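Local structure of ribosomal RNA processing protein 6 (Trypanosoma brucei brucei, 4NLC) at residues 77-87 with 129-137; 139-150 with 164-173. The protein is the catalytic part of a nuclear, exosome-associated exoribonuclease that probably trims RNA from its 3' end during ribosomal RNA processing. The protein carries 1 engineered substitution. All blocks are in the same frame, centred on the assembly; numbering follows the deposited sequence.

Contact 1: 77-87 with 129-137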
loop_
_atom_site.group_PDB
_atom_site.type_symbol
_atom_site.label_atom_id
_atom_site.label_comp_id
_atom_site.label_asym_id
_atom_site.label_seq_id
_atom_site.Cartn_x
_atom_site.Cartn_y
_atom_site.Cartn_z
ATOM N N VAL A 77 4.617 -14.924 15.916
ATOM C CA VAL A 77 4.719 -15.942 14.853
ATOM C C VAL A 77 3.696 -17.048 15.083
ATOM O O VAL A 77 2.989 -17.391 14.151
ATOM C CB VAL A 77 6.140 -16.558 14.674
ATOM C CG1 VAL A 77 6.215 -17.445 13.419
ATOM C CG2 VAL A 77 7.208 -15.490 14.612
ATOM N N GLU A 78 3.644 -17.611 16.310
ATOM C CA GLU A 78 2.744 -18.707 16.744
ATOM C C GLU A 78 1.286 -18.301 16.553
ATOM O O GLU A 78 0.489 -19.116 16.104
ATOM C CB GLU A 78 2.955 -19.090 18.237
ATOM C CG GLU A 78 4.353 -18.878 18.786
ATOM C CD GLU A 78 4.667 -17.465 19.246
ATOM O OE1 GLU A 78 5.563 -16.844 18.633
ATOM O OE2 GLU A 78 4.066 -16.999 20.243
ATOM N N ASP A 79 0.938 -17.055 16.891
ATOM C CA ASP A 79 -0.425 -16.539 16.709
ATOM C C ASP A 79 -0.771 -16.329 15.243
ATOM O O ASP A 79 -1.923 -16.509 14.866
ATOM C CB ASP A 79 -0.672 -15.297 17.555
ATOM C CG ASP A 79 -0.814 -15.667 19.023
ATOM O OD1 ASP A 79 -1.397 -16.745 19.317
ATOM O OD2 ASP A 79 -0.293 -14.920 19.875
ATOM N N LEU A 80 0.235 -16.012 14.418
ATOM C CA LEU A 80 0.085 -15.858 12.971
ATOM C C LEU A 80 -0.178 -17.229 12.324
ATOM O O LEU A 80 -1.057 -17.342 11.462
ATOM C CB LEU A 80 1.326 -15.172 12.358
ATOM C CG LEU A 80 1.301 -14.922 10.851
ATOM C CD1 LEU A 80 0.082 -14.068 10.446
ATOM C CD2 LEU A 80 2.610 -14.277 10.379
ATOM N N GLU A 81 0.579 -18.254 12.745
ATOM C CA GLU A 81 0.437 -19.631 12.265
ATOM C C GLU A 81 -0.925 -20.187 12.658
ATOM O O GLU A 81 -1.570 -20.815 11.823
ATOM C CB GLU A 81 1.553 -20.532 12.835
ATOM C CG GLU A 81 2.917 -20.170 12.285
ATOM C CD GLU A 81 4.073 -20.950 12.867
ATOM O OE1 GLU A 81 4.179 -21.031 14.112
ATOM O OE2 GLU A 81 4.897 -21.448 12.072
ATOM N N ALA A 82 -1.362 -19.958 13.931
ATOM C CA ALA A 82 -2.675 -20.397 14.402
ATOM C C ALA A 82 -3.764 -19.745 13.523
ATOM O O ALA A 82 -4.724 -20.414 13.128
ATOM C CB ALA A 82 -2.886 -20.019 15.874
ATOM N N LEU A 83 -3.585 -18.458 13.187
ATOM C CA LEU A 83 -4.527 -17.719 12.336
ATOM C C LEU A 83 -4.576 -18.323 10.894
ATOM O O LEU A 83 -5.653 -18.548 10.367
ATOM C CB LEU A 83 -4.173 -16.219 12.309
ATOM C CG LEU A 83 -4.751 -15.406 11.131
ATOM C CD1 LEU A 83 -6.294 -15.338 11.180
ATOM C CD2 LEU A 83 -4.156 -14.043 11.076
ATOM N N VAL A 84 -3.417 -18.627 10.311
ATOM C CA VAL A 84 -3.291 -19.222 8.980
ATOM C C VAL A 84 -4.096 -20.558 8.908
ATOM O O VAL A 84 -4.766 -20.794 7.908
ATOM C CB VAL A 84 -1.793 -19.332 8.545
ATOM C CG1 VAL A 84 -1.588 -20.279 7.355
ATOM C CG2 VAL A 84 -1.231 -17.947 8.230
ATOM N N ALA A 85 -4.089 -21.369 9.973
ATOM C CA ALA A 85 -4.834 -22.647 9.978
ATOM C C ALA A 85 -6.335 -22.421 10.081
ATOM O O ALA A 85 -7.092 -23.183 9.492
ATOM C CB ALA A 85 -4.339 -23.579 11.081
ATOM N N VAL A 86 -6.766 -21.371 10.802
ATOM C CA VAL A 86 -8.184 -21.005 10.904
ATOM C C VAL A 86 -8.658 -20.598 9.473
ATOM O O VAL A 86 -9.658 -21.118 8.985
ATOM C CB VAL A 86 -8.421 -19.849 11.933
ATOM C CG1 VAL A 86 -9.757 -19.149 11.699
ATOM C CG2 VAL A 86 -8.320 -20.354 13.370
ATOM N N LEU A 87 -7.903 -19.709 8.809
ATOM C CA LEU A 87 -8.219 -19.232 7.476
ATOM C C LEU A 87 -8.321 -20.345 6.428
ATOM O O LEU A 87 -9.119 -20.220 5.490
ATOM C CB LEU A 87 -7.231 -18.158 7.041
ATOM C CG LEU A 87 -7.106 -16.880 7.890
ATOM C CD1 LEU A 87 -6.177 -15.916 7.219
ATOM C CD2 LEU A 87 -8.471 -16.210 8.175
ATOM N N ARG A 129 6.559 -8.819 10.434
ATOM C CA ARG A 129 6.987 -8.503 9.067
ATOM C C ARG A 129 7.754 -9.634 8.417
ATOM O O ARG A 129 7.403 -10.045 7.311
ATOM C CB ARG A 129 7.833 -7.216 9.021
ATOM C CG ARG A 129 8.234 -6.795 7.601
ATOM C CD ARG A 129 9.084 -5.542 7.660
ATOM N NE ARG A 129 9.798 -5.265 6.413
ATOM C CZ ARG A 129 9.267 -4.620 5.378
ATOM N NH1 ARG A 129 8.011 -4.183 5.430
ATOM N NH2 ARG A 129 9.984 -4.403 4.287
ATOM N N ALA A 130 8.787 -10.147 9.120
ATOM C CA ALA A 130 9.686 -11.207 8.657
ATOM C C ALA A 130 8.997 -12.568 8.492
ATOM O O ALA A 130 9.544 -13.441 7.826
ATOM C CB ALA A 130 10.854 -11.348 9.626
ATOM N N ASN A 131 7.801 -12.743 9.091
ATOM C CA ASN A 131 7.069 -14.013 9.100
ATOM C C ASN A 131 5.808 -14.035 8.255
ATOM O O ASN A 131 5.110 -15.054 8.235
ATOM C CB ASN A 131 6.710 -14.355 10.566
ATOM C CG ASN A 131 7.847 -14.067 11.520
ATOM O OD1 ASN A 131 7.853 -13.074 12.256
ATOM N ND2 ASN A 131 8.881 -14.862 11.440
ATOM N N MET A 132 5.484 -12.923 7.590
ATOM C CA MET A 132 4.243 -12.814 6.813
ATOM C C MET A 132 4.152 -13.820 5.646
ATOM O O MET A 132 3.047 -14.175 5.238
ATOM C CB MET A 132 4.010 -11.377 6.343
ATOM C CG MET A 132 3.620 -10.424 7.462
ATOM S SD MET A 132 2.079 -10.869 8.285
ATOM C CE MET A 132 0.896 -10.320 7.051
ATOM N N TYR A 133 5.311 -14.349 5.192
ATOM C CA TYR A 133 5.395 -15.357 4.127
ATOM C C TYR A 133 4.577 -16.615 4.481
ATOM O O TYR A 133 4.130 -17.335 3.581
ATOM C CB TYR A 133 6.861 -15.711 3.827
ATOM C CG TYR A 133 7.567 -16.472 4.935
ATOM C CD1 TYR A 133 7.520 -17.857 4.993
ATOM C CD2 TYR A 133 8.342 -15.809 5.879
ATOM C CE1 TYR A 133 8.203 -18.566 5.979
ATOM C CE2 TYR A 133 9.038 -16.508 6.868
ATOM C CZ TYR A 133 8.938 -17.887 6.932
ATOM O OH TYR A 133 9.595 -18.599 7.906
ATOM N N LEU A 134 4.364 -16.848 5.796
ATOM C CA LEU A 134 3.567 -17.974 6.328
ATOM C C LEU A 134 2.100 -17.930 5.916
ATOM O O LEU A 134 1.399 -18.917 6.061
ATOM C CB LEU A 134 3.698 -18.111 7.864
ATOM C CG LEU A 134 5.106 -18.490 8.374
ATOM C CD1 LEU A 134 5.192 -18.344 9.874
ATOM C CD2 LEU A 134 5.519 -19.889 7.943
ATOM N N MET A 135 1.654 -16.799 5.384
ATOM C CA MET A 135 0.293 -16.595 4.906
ATOM C C MET A 135 0.143 -17.069 3.453
ATOM O O MET A 135 -0.983 -17.164 2.985
ATOM C CB MET A 135 -0.104 -15.104 5.012
ATOM C CG MET A 135 0.041 -14.542 6.418
ATOM S SD MET A 135 -1.195 -13.295 6.761
ATOM C CE MET A 135 -2.717 -14.379 6.804
ATOM N N ALA A 136 1.259 -17.361 2.749
ATOM C CA ALA A 136 1.243 -17.852 1.356
ATOM C C ALA A 136 0.297 -19.073 1.118
ATOM O O ALA A 136 -0.372 -19.079 0.091
ATOM C CB ALA A 136 2.657 -18.146 0.850
ATOM N N PRO A 137 0.099 -20.056 2.029
ATOM C CA PRO A 137 -0.887 -21.126 1.724
ATOM C C PRO A 137 -2.330 -20.586 1.605
ATOM O O PRO A 137 -3.087 -21.069 0.777
ATOM C CB PRO A 137 -0.744 -22.080 2.914
ATOM C CG PRO A 137 0.619 -21.819 3.460
ATOM C CD PRO A 137 0.786 -20.339 3.311
#
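Leu80 and Met135 meet because their first torsions bring them against each other: CG of Leu80 stands anti to its own backbone N (chi1 -179°), whereas CG of Met135 lies anti to the carbonyl carbon and the chain then bends at both following torsions. The two side chains cross at about a right angle, with Leu80 CD1 4.0 Å from Met135 SD. The other branch of the leucine, CD2, rests against the opposite segment's backbone, 3.4 Å from Asn131 O, and also touches the sulfur of Met132. A forked leucine suits this buried place, since each methyl serves a different neighbour.

One turn further along helix 77-87, Val84 sets both methyls against the main chain of Leu134, CG1 lying 3.5 Å from Leu134 O; a short, beta-branched residue fits where helix and backbone come this close. The tail of Met135 continues to Leu87, its CE reaching Leu87 CD1 at 3.8 Å. An unbranched thioether suits this path, because it can bend round Leu80 and Val84 to reach Leu87.

At the more exposed border, Val77 CG2 packs against the amide group of Asn131, 3.4 Å from Asn131 OD1. Leu134 CD1 touches both Val77 CG1 and Glu81 CG, the latter at 3.8 Å; the extended glutamate lays this methylene and one carboxylate oxygen, OE2, along the leucine methyl.

The contact joins helix 77-87 to the 3-10 turns leading into helix 136-140 in the exonuclease domain. Val123 of the central sheet touches both Leu80 and Met132, and Met112 backs both methionines. Methyls meet sulfur, other methyls and the flanks of backbone carbonyls and an amide, so cohesion rests on shape and the exclusion of water.

Contact 2: 139-150 with 164-173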
loop_
_atom_site.group_PDB
_atom_site.type_symbol
_atom_site.label_atom_id
_atom_site.label_comp_id
_atom_site.label_asym_id
_atom_site.label_seq_id
_atom_site.Cartn_x
_atom_site.Cartn_y
_atom_site.Cartn_z
ATOM N N PHE A 139 -3.218 -17.153 0.838
ATOM C CA PHE A 139 -3.314 -16.288 -0.334
ATOM C C PHE A 139 -3.224 -17.032 -1.678
ATOM O O PHE A 139 -3.852 -16.591 -2.637
ATOM C CB PHE A 139 -2.312 -15.128 -0.275
ATOM C CG PHE A 139 -2.650 -14.065 0.741
ATOM C CD1 PHE A 139 -3.696 -13.176 0.524
ATOM C CD2 PHE A 139 -1.915 -13.941 1.910
ATOM C CE1 PHE A 139 -4.019 -12.193 1.479
ATOM C CE2 PHE A 139 -2.238 -12.953 2.860
ATOM C CZ PHE A 139 -3.278 -12.075 2.625
ATOM N N LEU A 140 -2.473 -18.148 -1.737
ATOM C CA LEU A 140 -2.277 -18.988 -2.927
ATOM C C LEU A 140 -3.354 -20.041 -3.120
ATOM O O LEU A 140 -3.424 -20.616 -4.202
ATOM C CB LEU A 140 -0.881 -19.663 -2.929
ATOM C CG LEU A 140 0.358 -18.734 -3.040
ATOM C CD1 LEU A 140 1.663 -19.559 -3.039
ATOM C CD2 LEU A 140 0.300 -17.870 -4.292
ATOM N N GLN A 141 -4.178 -20.316 -2.081
ATOM C CA GLN A 141 -5.222 -21.346 -2.101
ATOM C C GLN A 141 -6.346 -20.952 -3.054
ATOM O O GLN A 141 -7.089 -20.025 -2.748
ATOM C CB GLN A 141 -5.715 -21.631 -0.663
ATOM C CG GLN A 141 -6.758 -22.746 -0.438
ATOM C CD GLN A 141 -6.604 -24.027 -1.192
ATOM O OE1 GLN A 141 -5.817 -24.906 -0.842
ATOM N NE2 GLN A 141 -7.453 -24.212 -2.161
ATOM N N PRO A 142 -6.490 -21.654 -4.211
ATOM C CA PRO A 142 -7.555 -21.303 -5.152
ATOM C C PRO A 142 -8.983 -21.512 -4.646
ATOM O O PRO A 142 -9.902 -20.912 -5.185
ATOM C CB PRO A 142 -7.258 -22.191 -6.369
ATOM C CG PRO A 142 -6.500 -23.328 -5.838
ATOM C CD PRO A 142 -5.700 -22.808 -4.696
ATOM N N ASN A 143 -9.186 -22.380 -3.645
ATOM C CA ASN A 143 -10.544 -22.639 -3.146
ATOM C C ASN A 143 -10.984 -21.630 -2.088
ATOM O O ASN A 143 -12.087 -21.723 -1.570
ATOM C CB ASN A 143 -10.693 -24.078 -2.664
ATOM C CG ASN A 143 -12.135 -24.512 -2.541
ATOM O OD1 ASN A 143 -12.937 -24.373 -3.475
ATOM N ND2 ASN A 143 -12.512 -24.990 -1.359
ATOM N N ILE A 144 -10.125 -20.673 -1.768
ATOM C CA ILE A 144 -10.449 -19.636 -0.799
ATOM C C ILE A 144 -10.501 -18.359 -1.562
ATOM O O ILE A 144 -9.480 -17.957 -2.136
ATOM C CB ILE A 144 -9.442 -19.537 0.406
ATOM C CG1 ILE A 144 -9.298 -20.900 1.149
ATOM C CG2 ILE A 144 -9.829 -18.369 1.379
ATOM C CD1 ILE A 144 -8.269 -20.949 2.291
ATOM N N VAL A 145 -11.676 -17.700 -1.577
ATOM C CA VAL A 145 -11.777 -16.381 -2.227
ATOM C C VAL A 145 -11.275 -15.317 -1.237
ATOM O O VAL A 145 -11.716 -15.297 -0.077
ATOM C CB VAL A 145 -13.205 -16.078 -2.758
ATOM C CG1 VAL A 145 -13.344 -14.610 -3.195
ATOM C CG2 VAL A 145 -13.554 -17.003 -3.912
ATOM N N LYS A 146 -10.355 -14.433 -1.691
ATOM C CA LYS A 146 -9.864 -13.309 -0.880
ATOM C C LYS A 146 -10.572 -12.068 -1.389
ATOM O O LYS A 146 -10.337 -11.626 -2.512
ATOM C CB LYS A 146 -8.344 -13.124 -0.999
ATOM C CG LYS A 146 -7.464 -14.023 -0.088
ATOM C CD LYS A 146 -7.522 -15.520 -0.397
ATOM C CE LYS A 146 -6.956 -15.857 -1.765
ATOM N NZ LYS A 146 -6.794 -17.323 -1.975
ATOM N N VAL A 147 -11.477 -11.548 -0.584
ATOM C CA VAL A 147 -12.264 -10.358 -0.876
ATOM C C VAL A 147 -11.524 -9.095 -0.356
ATOM O O VAL A 147 -11.252 -8.961 0.844
ATOM C CB VAL A 147 -13.693 -10.456 -0.259
ATOM C CG1 VAL A 147 -14.570 -9.263 -0.675
ATOM C CG2 VAL A 147 -14.372 -11.770 -0.611
ATOM N N PHE A 148 -11.241 -8.165 -1.251
ATOM C CA PHE A 148 -10.665 -6.873 -0.878
ATOM C C PHE A 148 -11.580 -5.802 -1.446
ATOM O O PHE A 148 -12.260 -6.055 -2.436
ATOM C CB PHE A 148 -9.285 -6.710 -1.531
ATOM C CG PHE A 148 -8.107 -7.414 -0.909
ATOM C CD1 PHE A 148 -7.917 -8.784 -1.091
ATOM C CD2 PHE A 148 -7.135 -6.697 -0.222
ATOM C CE1 PHE A 148 -6.758 -9.427 -0.601
ATOM C CE2 PHE A 148 -5.982 -7.333 0.264
ATOM C CZ PHE A 148 -5.793 -8.691 0.051
ATOM N N HIS A 149 -11.535 -4.595 -0.904
ATOM C CA HIS A 149 -12.312 -3.487 -1.467
ATOM C C HIS A 149 -11.344 -2.424 -2.030
ATOM O O HIS A 149 -10.758 -1.674 -1.265
ATOM C CB HIS A 149 -13.268 -2.871 -0.431
ATOM C CG HIS A 149 -14.251 -1.937 -1.063
ATOM N ND1 HIS A 149 -15.524 -2.349 -1.386
ATOM C CD2 HIS A 149 -14.083 -0.666 -1.489
ATOM C CE1 HIS A 149 -16.097 -1.313 -1.971
ATOM N NE2 HIS A 149 -15.267 -0.282 -2.057
ATOM N N GLY A 150 -11.183 -2.385 -3.354
ATOM C CA GLY A 150 -10.277 -1.443 -3.996
ATOM C C GLY A 150 -8.853 -1.827 -3.681
ATOM O O GLY A 150 -8.184 -1.152 -2.879
ATOM N N LEU A 164 3.854 -11.690 -0.971
ATOM C CA LEU A 164 2.512 -12.284 -0.978
ATOM C C LEU A 164 1.727 -11.943 -2.251
ATOM O O LEU A 164 1.726 -10.796 -2.711
ATOM C CB LEU A 164 1.707 -11.947 0.307
ATOM C CG LEU A 164 2.237 -12.567 1.607
ATOM C CD1 LEU A 164 1.491 -12.045 2.835
ATOM C CD2 LEU A 164 2.147 -14.066 1.565
ATOM N N TYR A 165 1.056 -12.970 -2.815
ATOM C CA TYR A 165 0.302 -12.947 -4.064
ATOM C C TYR A 165 -1.066 -13.626 -3.907
ATOM O O TYR A 165 -1.179 -14.684 -3.267
ATOM C CB TYR A 165 1.115 -13.631 -5.171
ATOM C CG TYR A 165 2.471 -12.995 -5.397
ATOM C CD1 TYR A 165 3.589 -13.400 -4.662
ATOM C CD2 TYR A 165 2.639 -11.988 -6.341
ATOM C CE1 TYR A 165 4.834 -12.810 -4.856
ATOM C CE2 TYR A 165 3.888 -11.420 -6.575
ATOM C CZ TYR A 165 4.973 -11.804 -5.800
ATOM O OH TYR A 165 6.193 -11.226 -6.020
ATOM N N ILE A 166 -2.099 -13.013 -4.533
ATOM C CA ILE A 166 -3.488 -13.428 -4.404
ATOM C C ILE A 166 -3.997 -14.274 -5.577
ATOM O O ILE A 166 -4.101 -13.801 -6.702
ATOM C CB ILE A 166 -4.409 -12.206 -4.127
ATOM C CG1 ILE A 166 -3.762 -11.224 -3.128
ATOM C CG2 ILE A 166 -5.757 -12.681 -3.591
ATOM C CD1 ILE A 166 -4.136 -9.705 -3.380
ATOM N N VAL A 167 -4.319 -15.534 -5.283
ATOM C CA VAL A 167 -4.918 -16.474 -6.212
ATOM C C VAL A 167 -6.418 -16.424 -5.848
ATOM O O VAL A 167 -6.796 -16.711 -4.716
ATOM C CB VAL A 167 -4.304 -17.900 -6.077
ATOM C CG1 VAL A 167 -5.096 -18.926 -6.886
ATOM C CG2 VAL A 167 -2.832 -17.911 -6.494
ATOM N N ASN A 168 -7.239 -15.991 -6.792
ATOM C CA ASN A 168 -8.683 -15.807 -6.655
ATOM C C ASN A 168 -9.049 -14.620 -5.758
ATOM O O ASN A 168 -9.723 -14.732 -4.723
ATOM C CB ASN A 168 -9.427 -17.078 -6.277
ATOM C CG ASN A 168 -9.757 -17.887 -7.501
ATOM O OD1 ASN A 168 -9.940 -17.355 -8.612
ATOM N ND2 ASN A 168 -9.823 -19.184 -7.339
ATOM N N LEU A 169 -8.619 -13.461 -6.235
ATOM C CA LEU A 169 -8.953 -12.191 -5.668
ATOM C C LEU A 169 -10.349 -11.835 -6.167
ATOM O O LEU A 169 -10.691 -12.105 -7.328
ATOM C CB LEU A 169 -7.949 -11.104 -6.172
ATOM C CG LEU A 169 -8.302 -9.617 -5.876
ATOM C CD1 LEU A 169 -8.178 -9.308 -4.408
ATOM C CD2 LEU A 169 -7.420 -8.668 -6.674
ATOM N N PHE A 170 -11.158 -11.256 -5.277
ATOM C CA PHE A 170 -12.432 -10.655 -5.651
ATOM C C PHE A 170 -12.404 -9.233 -5.092
ATOM O O PHE A 170 -12.241 -9.045 -3.890
ATOM C CB PHE A 170 -13.676 -11.443 -5.212
ATOM C CG PHE A 170 -14.948 -10.876 -5.815
ATOM C CD1 PHE A 170 -15.621 -9.822 -5.203
ATOM C CD2 PHE A 170 -15.471 -11.394 -6.999
ATOM C CE1 PHE A 170 -16.808 -9.319 -5.749
ATOM C CE2 PHE A 170 -16.661 -10.896 -7.535
ATOM C CZ PHE A 170 -17.309 -9.846 -6.917
ATOM N N ASP A 171 -12.512 -8.241 -5.978
ATOM C CA ASP A 171 -12.470 -6.839 -5.591
ATOM C C ASP A 171 -13.887 -6.256 -5.639
ATOM O O ASP A 171 -14.464 -6.118 -6.720
ATOM C CB ASP A 171 -11.486 -6.068 -6.489
ATOM C CG ASP A 171 -11.183 -4.641 -6.034
ATOM O OD1 ASP A 171 -12.107 -3.962 -5.516
ATOM O OD2 ASP A 171 -10.064 -4.174 -6.277
ATOM N N THR A 172 -14.444 -5.933 -4.460
ATOM C CA THR A 172 -15.810 -5.416 -4.324
ATOM C C THR A 172 -15.975 -3.995 -4.926
ATOM O O THR A 172 -17.093 -3.608 -5.281
ATOM C CB THR A 172 -16.312 -5.509 -2.867
ATOM O OG1 THR A 172 -15.311 -5.027 -1.985
ATOM C CG2 THR A 172 -16.691 -6.916 -2.477
ATOM N N SER A 173 -14.872 -3.244 -5.068
ATOM C CA SER A 173 -14.924 -1.930 -5.679
ATOM C C SER A 173 -15.095 -2.112 -7.206
ATOM O O SER A 173 -15.893 -1.401 -7.812
ATOM C CB SER A 173 -13.676 -1.124 -5.328
ATOM O OG SER A 173 -13.694 0.131 -5.986
#
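A right-handed beta-alpha-beta crossover of the RNase H-like exonuclease fold places strand 169-171 parallel to strand 145-148, with helix 152-162 between them in sequence. Lys146 and Phe148 carry the parallel ladder: Lys146 N donates to Asn168 O and Phe170 N to Lys146 O (2.9 Å), then Phe148 N to Phe170 O and Thr172 N to Phe148 O.

On one face, the Phe148 ring meets Leu169 CD1 and Ile166 CD1, the latter 3.8 Å from Phe148 CE1; helix 152-162 packs on Ile166, so bulky apolar groups suit this buried layer. On the other, Val147 CG1 touches Thr172 CG2, and Phe170 meets the rings of Tyr230 and Phe254 edge-to-face.

Lys146, within strand 145-148, turns its side chain back toward the loops before the strands. Bent at chi2 and chi3, it brings NZ to Val167 O at 2.8 Å, and NZ also donates to Ile144 O and Val138 O, a setting that would suit a protonated amine. Val167 N donates to Phe139 O (2.9 Å, 175°), its methyls packing on Leu140 and Pro142. Asn168 ND2 donates to a lone pair of Pro142 O and also to Ser49 O, linking the turn from Gln141 to Ile144 to Ser49.

At the C-terminal ends of the strands, His149 ND1 and Thr172 OG1 share a hydrogen bond of 2.8 Å; His149 NE2 is bonded to His183 O, and Ser173 CB makes a CH-pi contact over the imidazole. Gly150, whose positive phi (70°) favours glycine, donates its N to Asp171 OD1, the N-cap oxygen that also accepts Ser173 N, at 2.8 Å from above the carboxylate plane.

How the contacts relate
Both contacts lie in the exonuclease domain and share helix 136-140: contact 1 runs into it and contact 2 begins on its last residues. Contact 1 is partly buried, a helix laid beside 3-10 turns and packed on strands 108-115 and 120-123, held by van der Waals contact without hydrogen bonds between its segments. Contact 2 is the more deeply buried of the two and belongs to the sheet itself, so backbone hydrogen bonds, a lysine among carbonyls and a helix cap are added to apolar packing. They touch directly: Leu164 of contact 2 lies against the backbone of Met132 and Ala136, and Ile144 CD1 is 3.4 Å from Leu87 O.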